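Local coordinates for outer protein YopM (Yersinia pestis, PDB 1JL5), which is a type III secreted leucine-rich repeat effector that probably alters host cell physiology and promotes bacterial survival in host tissues, at residues E260-R265 with T280-S285; D266-D271 with E286-G291; S306-S311 with N326-E331. All coordinates share one frame; numbering follows the deposited sequence.

Interaction 1: residues E260-R265 with T280-S285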
# COMPACT_ATOMS: atom_id res chain seq x y z
N GLU A 260 20.72 11.51 20.49
CA GLU A 260 20.46 10.07 20.42
C GLU A 260 19.64 9.73 19.20
O GLU A 260 19.83 8.69 18.58
CB GLU A 260 19.70 9.62 21.66
CG GLU A 260 20.52 9.66 22.92
CD GLU A 260 19.66 9.46 24.14
OE1 GLU A 260 18.73 8.64 24.07
OE2 GLU A 260 19.92 10.12 25.16
N ALA A 261 18.72 10.61 18.87
CA ALA A 261 17.86 10.38 17.73
C ALA A 261 17.89 11.57 16.81
O ALA A 261 17.63 12.71 17.21
CB ALA A 261 16.42 10.12 18.20
N LEU A 262 18.25 11.30 15.57
CA LEU A 262 18.30 12.35 14.58
C LEU A 262 17.51 11.90 13.38
O LEU A 262 17.85 10.92 12.73
CB LEU A 262 19.74 12.64 14.16
CG LEU A 262 19.85 13.68 13.05
CD1 LEU A 262 19.27 15.00 13.52
CD2 LEU A 262 21.30 13.85 12.64
N ASN A 263 16.42 12.60 13.13
CA ASN A 263 15.63 12.28 11.97
C ASN A 263 15.65 13.54 11.14
O ASN A 263 15.09 14.56 11.52
CB ASN A 263 14.19 11.94 12.33
CG ASN A 263 13.41 11.51 11.12
OD1 ASN A 263 13.64 12.00 10.02
ND2 ASN A 263 12.48 10.59 11.32
N VAL A 264 16.33 13.47 10.01
CA VAL A 264 16.40 14.60 9.11
C VAL A 264 15.97 14.07 7.77
O VAL A 264 16.45 14.50 6.72
CB VAL A 264 17.81 15.17 9.03
CG1 VAL A 264 18.12 15.91 10.32
CG2 VAL A 264 18.80 14.05 8.80
N ARG A 265 15.07 13.10 7.83
CA ARG A 265 14.54 12.47 6.65
C ARG A 265 14.04 13.54 5.72
O ARG A 265 13.46 14.54 6.14
CB ARG A 265 13.39 11.54 7.03
CG ARG A 265 12.56 11.05 5.85
CD ARG A 265 11.48 10.12 6.36
NE ARG A 265 10.48 9.80 5.35
CZ ARG A 265 10.65 8.96 4.34
NH1 ARG A 265 11.82 8.33 4.17
NH2 ARG A 265 9.66 8.73 3.49
N THR A 280 21.67 6.74 18.48
CA THR A 280 21.21 5.36 18.34
C THR A 280 20.16 5.28 17.26
O THR A 280 19.88 4.21 16.72
CB THR A 280 20.59 4.87 19.64
OG1 THR A 280 19.54 5.77 20.01
CG2 THR A 280 21.63 4.83 20.75
N PHE A 281 19.57 6.42 16.94
CA PHE A 281 18.53 6.48 15.93
C PHE A 281 18.89 7.54 14.92
O PHE A 281 18.99 8.73 15.23
CB PHE A 281 17.18 6.81 16.58
CG PHE A 281 16.06 6.96 15.60
CD1 PHE A 281 15.99 8.08 14.78
CD2 PHE A 281 15.08 5.98 15.49
CE1 PHE A 281 14.96 8.22 13.85
CE2 PHE A 281 14.05 6.10 14.56
CZ PHE A 281 13.98 7.23 13.74
N LEU A 282 19.10 7.10 13.69
CA LEU A 282 19.46 8.03 12.64
C LEU A 282 18.62 7.82 11.40
O LEU A 282 18.65 6.75 10.78
CB LEU A 282 20.93 7.87 12.30
CG LEU A 282 21.47 8.78 11.19
CD1 LEU A 282 21.29 10.24 11.58
CD2 LEU A 282 22.93 8.46 10.95
N ASP A 283 17.86 8.83 11.03
CA ASP A 283 17.08 8.72 9.83
C ASP A 283 17.54 9.84 8.93
O ASP A 283 17.25 11.00 9.17
CB ASP A 283 15.59 8.88 10.11
CG ASP A 283 14.75 8.59 8.88
OD1 ASP A 283 15.24 8.85 7.76
OD2 ASP A 283 13.62 8.11 9.03
N VAL A 284 18.28 9.47 7.90
CA VAL A 284 18.77 10.44 6.93
C VAL A 284 18.20 10.02 5.59
O VAL A 284 18.74 10.35 4.54
CB VAL A 284 20.30 10.43 6.88
CG1 VAL A 284 20.85 10.94 8.21
CG2 VAL A 284 20.81 9.02 6.61
N SER A 285 17.10 9.29 5.64
CA SER A 285 16.47 8.82 4.43
C SER A 285 16.02 10.04 3.64
O SER A 285 15.83 11.12 4.19
CB SER A 285 15.26 7.95 4.75
OG SER A 285 14.24 8.73 5.35
O HOH W 1 19.35 6.08 22.79

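Interaction 2: residues D266-D271 with E286-G291. With CA (calcium ion), chain B; CA (calcium ion), chain C.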
# COMPACT_ATOMS: atom_id res chain seq x y z
N ASP A 266 14.30 13.33 4.44
CA ASP A 266 13.88 14.24 3.42
C ASP A 266 14.35 15.66 3.64
O ASP A 266 13.59 16.55 4.05
CB ASP A 266 12.36 14.23 3.27
CG ASP A 266 11.93 14.87 1.98
OD1 ASP A 266 12.80 15.44 1.30
OD2 ASP A 266 10.73 14.80 1.65
N ASN A 267 15.62 15.85 3.37
CA ASN A 267 16.23 17.15 3.45
C ASN A 267 17.21 17.11 2.32
O ASN A 267 17.15 16.22 1.48
CB ASN A 267 16.89 17.37 4.80
CG ASN A 267 15.90 17.88 5.82
OD1 ASN A 267 15.41 19.00 5.71
ND2 ASN A 267 15.58 17.05 6.81
N TYR A 268 18.14 18.04 2.29
CA TYR A 268 19.07 18.05 1.18
C TYR A 268 20.46 17.78 1.69
O TYR A 268 21.42 18.41 1.26
CB TYR A 268 19.01 19.41 0.51
CG TYR A 268 19.36 19.35 -0.95
CD1 TYR A 268 18.54 18.67 -1.85
CD2 TYR A 268 20.49 20.00 -1.44
CE1 TYR A 268 18.83 18.65 -3.20
CE2 TYR A 268 20.79 19.98 -2.79
CZ TYR A 268 19.96 19.30 -3.66
OH TYR A 268 20.26 19.28 -4.99
N LEU A 269 20.56 16.82 2.60
CA LEU A 269 21.84 16.50 3.19
C LEU A 269 22.68 15.57 2.35
O LEU A 269 22.22 14.54 1.88
CB LEU A 269 21.63 15.88 4.57
CG LEU A 269 20.87 16.76 5.55
CD1 LEU A 269 20.65 15.99 6.83
CD2 LEU A 269 21.66 18.04 5.80
N THR A 270 23.92 15.97 2.16
CA THR A 270 24.87 15.18 1.40
C THR A 270 25.87 14.66 2.42
O THR A 270 26.56 13.67 2.21
CB THR A 270 25.61 16.04 0.38
OG1 THR A 270 26.44 15.21 -0.43
CG2 THR A 270 26.48 17.06 1.10
N ASP A 271 25.92 15.35 3.54
CA ASP A 271 26.84 14.99 4.60
C ASP A 271 26.19 15.23 5.94
O ASP A 271 25.18 15.92 6.05
CB ASP A 271 28.11 15.84 4.51
CG ASP A 271 28.88 15.61 3.23
OD1 ASP A 271 29.31 14.46 2.99
OD2 ASP A 271 29.05 16.58 2.46
N GLU A 286 15.88 9.85 2.34
CA GLU A 286 15.46 10.92 1.46
C GLU A 286 16.29 12.17 1.55
O GLU A 286 15.78 13.27 1.65
CB GLU A 286 14.01 11.28 1.71
CG GLU A 286 13.05 10.31 1.08
CD GLU A 286 11.63 10.78 1.22
OE1 GLU A 286 11.31 11.89 0.74
OE2 GLU A 286 10.83 10.05 1.82
N ASN A 287 17.60 11.98 1.57
CA ASN A 287 18.47 13.12 1.55
C ASN A 287 19.26 12.86 0.31
O ASN A 287 18.80 12.14 -0.57
CB ASN A 287 19.31 13.17 2.81
CG ASN A 287 18.61 13.91 3.90
OD1 ASN A 287 18.61 15.14 3.92
ND2 ASN A 287 17.95 13.18 4.80
N ILE A 288 20.45 13.43 0.20
CA ILE A 288 21.18 13.20 -1.02
C ILE A 288 22.55 12.64 -0.73
O ILE A 288 23.55 13.04 -1.31
CB ILE A 288 21.25 14.49 -1.85
CG1 ILE A 288 21.96 15.60 -1.07
CG2 ILE A 288 19.84 14.94 -2.16
CD1 ILE A 288 22.15 16.87 -1.89
N PHE A 289 22.56 11.69 0.19
CA PHE A 289 23.79 11.02 0.56
C PHE A 289 24.17 10.08 -0.56
O PHE A 289 23.33 9.31 -1.03
CB PHE A 289 23.59 10.23 1.85
CG PHE A 289 23.46 11.09 3.05
CD1 PHE A 289 24.59 11.61 3.67
CD2 PHE A 289 22.21 11.42 3.56
CE1 PHE A 289 24.47 12.45 4.77
CE2 PHE A 289 22.08 12.25 4.65
CZ PHE A 289 23.22 12.77 5.26
N SER A 290 25.41 10.16 -1.00
CA SER A 290 25.88 9.28 -2.05
C SER A 290 26.50 8.10 -1.31
O SER A 290 26.89 7.09 -1.90
CB SER A 290 26.92 9.99 -2.92
OG SER A 290 27.92 10.57 -2.11
N GLY A 291 26.58 8.24 0.00
CA GLY A 291 27.12 7.19 0.83
C GLY A 291 27.11 7.63 2.28
O GLY A 291 26.75 8.76 2.60
CA CA B . 8.84 14.52 2.34
CA CA C . 13.25 15.67 -0.88
O HOH W 2 10.94 16.06 -0.63
O HOH W 3 15.60 15.28 -0.16
O HOH W 4 26.88 11.96 0.47
O HOH W 5 27.52 13.63 -3.10
O HOH W 6 9.51 12.44 2.68
O HOH W 7 12.70 13.43 -0.92
O HOH W 8 6.85 13.96 3.15
O HOH W 9 8.24 16.54 1.36

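Interaction 3: residues S306-S311 with N326-E331. With CA (calcium ion), chain D; CA (calcium ion), chain E.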
# COMPACT_ATOMS: atom_id res chain seq x y z
N SER A 306 16.28 5.77 0.29
CA SER A 306 16.01 6.82 -0.67
C SER A 306 17.01 7.96 -0.68
O SER A 306 16.65 9.13 -0.69
CB SER A 306 14.60 7.35 -0.46
OG SER A 306 13.69 6.33 -0.82
N ASN A 307 18.27 7.59 -0.66
CA ASN A 307 19.34 8.55 -0.75
C ASN A 307 19.95 8.10 -2.04
O ASN A 307 19.26 7.55 -2.88
CB ASN A 307 20.31 8.40 0.42
CG ASN A 307 19.91 9.25 1.59
OD1 ASN A 307 20.05 10.46 1.55
ND2 ASN A 307 19.38 8.62 2.64
N GLU A 308 21.23 8.33 -2.22
CA GLU A 308 21.87 7.88 -3.43
C GLU A 308 23.08 7.11 -2.93
O GLU A 308 24.15 7.15 -3.51
CB GLU A 308 22.29 9.07 -4.29
CG GLU A 308 22.61 8.67 -5.71
CD GLU A 308 21.39 8.23 -6.48
OE1 GLU A 308 20.36 7.89 -5.86
OE2 GLU A 308 21.46 8.22 -7.73
N ILE A 309 22.87 6.41 -1.82
CA ILE A 309 23.93 5.65 -1.19
C ILE A 309 24.47 4.59 -2.12
O ILE A 309 23.77 3.65 -2.49
CB ILE A 309 23.44 4.95 0.09
CG1 ILE A 309 22.86 5.97 1.07
CG2 ILE A 309 24.60 4.19 0.72
CD1 ILE A 309 23.79 7.06 1.42
N ARG A 310 25.72 4.75 -2.49
CA ARG A 310 26.36 3.79 -3.37
C ARG A 310 27.12 2.80 -2.53
O ARG A 310 27.43 1.70 -2.97
CB ARG A 310 27.36 4.47 -4.28
CG ARG A 310 26.78 5.47 -5.23
CD ARG A 310 27.65 5.41 -6.44
NE ARG A 310 27.80 6.69 -7.10
CZ ARG A 310 28.57 6.85 -8.16
NH1 ARG A 310 29.24 5.81 -8.64
NH2 ARG A 310 28.67 8.04 -8.73
N SER A 311 27.44 3.21 -1.31
CA SER A 311 28.17 2.34 -0.42
C SER A 311 27.91 2.73 1.01
O SER A 311 27.69 3.90 1.32
CB SER A 311 29.67 2.42 -0.70
OG SER A 311 30.16 3.71 -0.37
N ASN A 326 15.99 1.58 -1.33
CA ASN A 326 16.00 2.57 -2.38
C ASN A 326 17.24 3.43 -2.40
O ASN A 326 17.18 4.65 -2.21
CB ASN A 326 14.76 3.46 -2.28
CG ASN A 326 14.61 4.35 -3.48
OD1 ASN A 326 15.00 3.98 -4.58
ND2 ASN A 326 14.04 5.53 -3.28
N ASN A 327 18.37 2.79 -2.61
CA ASN A 327 19.61 3.50 -2.71
C ASN A 327 20.28 2.94 -3.93
O ASN A 327 19.61 2.39 -4.79
CB ASN A 327 20.44 3.32 -1.45
CG ASN A 327 20.10 4.36 -0.41
OD1 ASN A 327 20.32 5.55 -0.62
ND2 ASN A 327 19.54 3.92 0.71
N LYS A 328 21.59 3.08 -4.02
CA LYS A 328 22.28 2.58 -5.19
C LYS A 328 23.37 1.63 -4.75
O LYS A 328 24.45 1.59 -5.33
CB LYS A 328 22.85 3.74 -5.99
CG LYS A 328 21.76 4.71 -6.45
CD LYS A 328 20.80 4.02 -7.40
CE LYS A 328 19.55 4.86 -7.65
NZ LYS A 328 19.87 6.22 -8.16
N LEU A 329 23.04 0.87 -3.72
CA LEU A 329 23.96 -0.10 -3.16
C LEU A 329 24.02 -1.33 -4.04
O LEU A 329 23.00 -1.92 -4.38
CB LEU A 329 23.50 -0.51 -1.77
CG LEU A 329 23.61 0.61 -0.73
CD1 LEU A 329 22.81 0.24 0.51
CD2 LEU A 329 25.07 0.84 -0.41
N ILE A 330 25.23 -1.70 -4.43
CA ILE A 330 25.39 -2.90 -5.22
C ILE A 330 25.88 -3.94 -4.22
O ILE A 330 25.96 -5.13 -4.51
CB ILE A 330 26.41 -2.70 -6.36
CG1 ILE A 330 27.75 -2.25 -5.78
CG2 ILE A 330 25.89 -1.69 -7.35
CD1 ILE A 330 28.81 -3.31 -5.82
N GLU A 331 26.19 -3.47 -3.02
CA GLU A 331 26.66 -4.35 -1.98
C GLU A 331 26.44 -3.75 -0.60
O GLU A 331 26.60 -2.55 -0.40
CB GLU A 331 28.15 -4.63 -2.20
CG GLU A 331 28.72 -5.72 -1.32
CD GLU A 331 30.12 -6.11 -1.77
OE1 GLU A 331 31.02 -5.25 -1.71
OE2 GLU A 331 30.31 -7.28 -2.17
CA CA D . 18.29 7.98 -4.88
CA CA E . 15.35 3.62 -6.77
O HOH W 10 27.44 -0.86 -2.71
O HOH W 11 27.12 1.66 -6.14
O HOH W 12 18.01 5.65 -4.66
O HOH W 13 17.32 2.63 -6.04
O HOH W 14 13.48 4.80 -6.89
O HOH W 15 14.13 1.77 -6.98
O HOH W 16 16.05 8.12 -4.34

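Interaction 1: residues E260-R265 with T280-S285
E260 O is gripped by two successive amides, T280 N just before the next strand at 2.7 Å and F281 N at its start at 2.8 Å. T280 N sits in the carbonyl plane on a lone pair, whereas F281 N comes almost straight along the C=O axis. From there a parallel ladder runs on through L262 N to F281 O, D283 N to L262 O and V264 N to D283 O, the strand axes diverging by only 8°. With CG anti to the backbone N in both N263 and D283, the two side chains lie side by side, and their amide and carboxylate planes stack 22° apart. Each also forms an Asx turn, N263 OD1 accepting from R265 N and D283 OD1 from S285 N. D283 OD1 receives S285 OG as well, on its syn lone pair at 2.6 Å. That hydroxyl in turn accepts R265 NH1 at 2.7 Å, lying near the guanidinium plane, while R265 NH2 forms a salt bridge with E286. The F281 ring turns its edge to N263 CB and stacks with Y301. On the other face of the strands, L262 CD2 meets L282 CD1 at 3.8 Å, and V264 CG2 packs beside V284 CG1 just beyond. Short parallel strands stacked in register, with the leucines on the face opposite A261 and F281 and the valines buried just after the strands, are the hallmark of the concave side of a leucine-rich repeat solenoid.

Interaction 2: residues D266-D271 with E286-G291
I288 sets its CD1 methyl over the middle of the Y268 ring, 3.5 Å from the ring centroid to CD1, in a CH-pi contact. The two segments are successive turns following the strands of a leucine-rich repeat solenoid, and N267 and N287 are successive steps of its asparagine ladder. Packing is tightest from N287 to F289. I288 N donates to L269 O at 2.7 Å, and N287 OD1 appears to accept L269 N, although a close neighbour makes the position of that oxygen less certain. N287 ND2 hydrogen-bonds to V264 O and V284 O, just past the two strands, so its amide ties the turn to both. The F289 ring lies under the backbone of the preceding turn: L269 O stands 3.5 Å above its plane toward the rim, and L269 CB reaches CZ at 3.6 Å.

Both ends of the contact are wetter. At one, a water spans T270 O and S290 N without direct contact between those residues. At the other, D266 bridges two calcium ions, OD2 binding one at 2.0 Å and OD1 the other at 2.2 Å. N246 of the same chain and N326 of the second subunit help complete the first site, N307 O and E308 of the second subunit the other. E286 crosses the aspartate at a slant, its carboxylate plane turned 41° from that of D266. With OE2 taken by R265, its OE1 accepts a hydrogen bond, 2.7 Å from the oxygen of a water that is itself a ligand of the calcium ion held by D266 OD1.

Interaction 3: residues S306-S311 with N326-E331
The backbones of S306-S311 and N326-E331 run one above the other, with CA atoms 4.6 Å apart at the S306 and N326 pair and again at the R310 and L329 pair. N327 reaches across with its amide: OD1 accepts N307 N and I309 N from opposite faces of the carbonyl plane, 46° and 37° out of it. Its ND2 bonds to A304 O and V324 O, so this buried amide is used at both ends. K328 N adds a bond to I309 O at 2.7 Å, while I309 CG2 lies beside L329 CD2. At the start of the contact, N326 ND2 donates nearly straight to S306 OG at 2.6 Å and also serves E286 of the second subunit; OD1 of the same amide binds a calcium ion at 2.2 Å. A second calcium ion is held by N307 O and by E308 OE1, the latter at 2.3 Å, and D266 of the second subunit joins both sites. The E308 chain bends at chi2 (69°), and K328 NZ forms a salt bridge to its OE2 at 2.6 Å, on the syn side and out of the carboxylate plane. One carboxylate thus faces a metal and an ammonium together, which would be expected to keep E308 ionised and fix its rotation where two subunits meet.

In the fold
Interactions 1 and 2 join the same pair of repeats, LRR 10 and LRR 11, first through strands and then through the turns that follow, their centres about 12 Å apart. Interaction 3 repeats the turn contact between LRR 12 and LRR 13, its centre about 11 Å from that of interaction 2 and about 17 Å from that of interaction 1. Probable hydrogen bonds link the layers: S285 O to D266 N (2.7 Å), V284 O to N307 ND2 (2.7 Å) and F289 O to E308 N (2.6 Å). Interactions 2 and 3 hold complementary portions of the calcium sites, each completed by the other subunit, so the metal ions bridge subunits of the tetramer beside the regular stacking of repeats.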